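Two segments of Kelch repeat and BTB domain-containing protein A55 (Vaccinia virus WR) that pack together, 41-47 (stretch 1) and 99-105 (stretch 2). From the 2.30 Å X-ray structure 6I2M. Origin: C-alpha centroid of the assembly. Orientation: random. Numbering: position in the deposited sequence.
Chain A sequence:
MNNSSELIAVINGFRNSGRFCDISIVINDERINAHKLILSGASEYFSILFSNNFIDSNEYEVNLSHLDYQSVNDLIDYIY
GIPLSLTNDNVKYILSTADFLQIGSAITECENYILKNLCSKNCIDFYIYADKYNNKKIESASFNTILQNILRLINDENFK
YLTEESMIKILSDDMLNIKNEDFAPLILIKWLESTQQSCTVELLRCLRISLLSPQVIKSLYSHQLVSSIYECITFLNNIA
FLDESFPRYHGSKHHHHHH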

# COMPACT_ATOMS: atom_id res chain seq x y z
N GLY A 41 -5.57 8.51 -3.89
CA GLY A 41 -5.43 7.14 -4.39
C GLY A 41 -6.67 6.28 -4.22
O GLY A 41 -7.00 5.51 -5.13
N ALA A 42 -7.34 6.38 -3.06
CA ALA A 42 -8.54 5.60 -2.74
C ALA A 42 -9.83 6.36 -3.05
O ALA A 42 -10.75 5.78 -3.64
CB ALA A 42 -8.52 5.17 -1.28
N SER A 43 -9.91 7.65 -2.66
CA SER A 43 -11.07 8.51 -2.90
C SER A 43 -10.82 9.38 -4.12
O SER A 43 -9.80 10.07 -4.19
CB SER A 43 -11.37 9.36 -1.67
OG SER A 43 -12.33 10.37 -1.92
N GLU A 44 -11.74 9.33 -5.10
CA GLU A 44 -11.62 10.11 -6.33
C GLU A 44 -12.02 11.59 -6.15
O GLU A 44 -11.69 12.41 -7.00
CB GLU A 44 -12.39 9.44 -7.48
CG GLU A 44 -11.73 9.63 -8.84
CD GLU A 44 -12.26 8.75 -9.95
OE1 GLU A 44 -12.12 7.51 -9.85
OE2 GLU A 44 -12.81 9.31 -10.93
N TYR A 45 -12.69 11.92 -5.01
CA TYR A 45 -13.09 13.29 -4.66
C TYR A 45 -11.84 14.13 -4.45
O TYR A 45 -11.72 15.21 -5.03
CB TYR A 45 -13.98 13.30 -3.39
CG TYR A 45 -14.46 14.68 -2.98
CD1 TYR A 45 -13.77 15.44 -2.04
CD2 TYR A 45 -15.63 15.21 -3.51
CE1 TYR A 45 -14.21 16.70 -1.67
CE2 TYR A 45 -16.08 16.48 -3.14
CZ TYR A 45 -15.37 17.22 -2.22
OH TYR A 45 -15.82 18.47 -1.85
N PHE A 46 -10.89 13.62 -3.62
CA PHE A 46 -9.61 14.26 -3.32
C PHE A 46 -8.71 14.31 -4.56
O PHE A 46 -7.95 15.27 -4.72
CB PHE A 46 -8.90 13.54 -2.16
CG PHE A 46 -9.61 13.66 -0.83
CD1 PHE A 46 -10.46 12.66 -0.38
CD2 PHE A 46 -9.39 14.76 -0.00
CE1 PHE A 46 -11.11 12.77 0.86
CE2 PHE A 46 -10.04 14.87 1.24
CZ PHE A 46 -10.89 13.87 1.66
N SER A 47 -8.81 13.29 -5.44
CA SER A 47 -8.04 13.20 -6.69
C SER A 47 -8.42 14.35 -7.63
O SER A 47 -7.53 14.96 -8.23
CB SER A 47 -8.28 11.85 -7.37
OG SER A 47 -7.44 11.68 -8.50
N ASP A 99 -20.20 7.31 -0.58
CA ASP A 99 -20.88 7.59 -1.85
C ASP A 99 -20.57 9.01 -2.32
O ASP A 99 -20.39 9.22 -3.53
CB ASP A 99 -22.39 7.37 -1.72
CG ASP A 99 -23.16 7.35 -3.03
OD1 ASP A 99 -22.54 7.08 -4.09
OD2 ASP A 99 -24.39 7.57 -3.00
N PHE A 100 -20.50 9.98 -1.38
CA PHE A 100 -20.18 11.38 -1.65
C PHE A 100 -18.71 11.52 -2.06
O PHE A 100 -18.42 12.12 -3.10
CB PHE A 100 -20.50 12.26 -0.42
CG PHE A 100 -20.04 13.70 -0.52
CD1 PHE A 100 -18.82 14.09 0.03
CD2 PHE A 100 -20.82 14.65 -1.16
CE1 PHE A 100 -18.39 15.42 -0.08
CE2 PHE A 100 -20.38 15.97 -1.26
CZ PHE A 100 -19.17 16.35 -0.72
N LEU A 101 -17.79 10.96 -1.25
CA LEU A 101 -16.35 11.00 -1.49
C LEU A 101 -15.90 10.06 -2.63
O LEU A 101 -14.76 10.15 -3.09
CB LEU A 101 -15.56 10.73 -0.20
CG LEU A 101 -15.69 11.78 0.92
CD1 LEU A 101 -15.35 11.19 2.27
CD2 LEU A 101 -14.83 13.01 0.64
N GLN A 102 -16.82 9.18 -3.09
CA GLN A 102 -16.67 8.22 -4.19
C GLN A 102 -15.45 7.29 -4.03
O GLN A 102 -14.60 7.21 -4.92
CB GLN A 102 -16.69 8.91 -5.56
CG GLN A 102 -18.09 9.29 -6.04
CD GLN A 102 -18.96 8.11 -6.43
OE1 GLN A 102 -18.49 7.06 -6.88
NE2 GLN A 102 -20.27 8.26 -6.27
N ILE A 103 -15.41 6.56 -2.90
CA ILE A 103 -14.38 5.56 -2.61
C ILE A 103 -14.96 4.18 -2.95
O ILE A 103 -15.88 3.70 -2.28
CB ILE A 103 -13.75 5.68 -1.18
CG1 ILE A 103 -12.89 4.42 -0.84
CG2 ILE A 103 -14.79 5.99 -0.09
CD1 ILE A 103 -11.94 4.55 0.31
N GLY A 104 -14.45 3.60 -4.04
CA GLY A 104 -14.88 2.30 -4.56
C GLY A 104 -14.66 1.13 -3.63
O GLY A 104 -15.50 0.22 -3.57
N SER A 105 -13.53 1.15 -2.91
CA SER A 105 -13.11 0.12 -1.95
C SER A 105 -14.04 0.03 -0.74
O SER A 105 -14.27 -1.06 -0.22
CB SER A 105 -11.69 0.40 -1.49
OG SER A 105 -10.77 0.33 -2.58

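The apolar centre of the contact forms around Leu 101, whose side chain (chi1 m, chi2 t) reaches two aromatic rings of the first stretch with a single methyl group. CD2 of Leu 101 lies 3.8 Å from CD1 of Tyr 45 and 3.7 Å from CE1 of Phe 46, so this one methyl touches both rings. Tyr 45 and Leu 101 are the residues most covered by the opposing stretch. The CA-to-CB bond of Tyr 45 points toward the second stretch, and its t rotamer carries the ring on to Phe 100, where CE2 of Tyr 45 comes within 3.9 Å of CZ of Phe 100. The two ring planes are inclined at 38° with centroids 5.2 Å apart, an oblique pairing in which CE1 of Phe 100 lies over one face of the tyrosine ring.

A smaller apolar contact lies on the far side of Ser 43, where CB of Ala 42 meets CD1 of Ile 103 at 3.8 Å. The backbones are close here, with the CA atoms of Ser 43 and Ile 103 4.4 Å apart.

Polar contacts converge on the carbonyl of Leu 101. Ser 43, the first residue to leave helical geometry after its helix, adopts a t rotamer that brings OG to 2.7 Å from O of Leu 101, donating a short hydrogen bond. The same oxygen accepts a weak bond from the backbone of Tyr 45, with N of Tyr 45 3.3 Å from O of Leu 101 and an angle of 145° at the hydrogen. Leu 101 thus serves both parts of the contact, its side chain packing against the rings while its carbonyl receives the two donors. Beyond it, Gln 102 turns with positive phi, and the end of its side chain leads away from the first stretch.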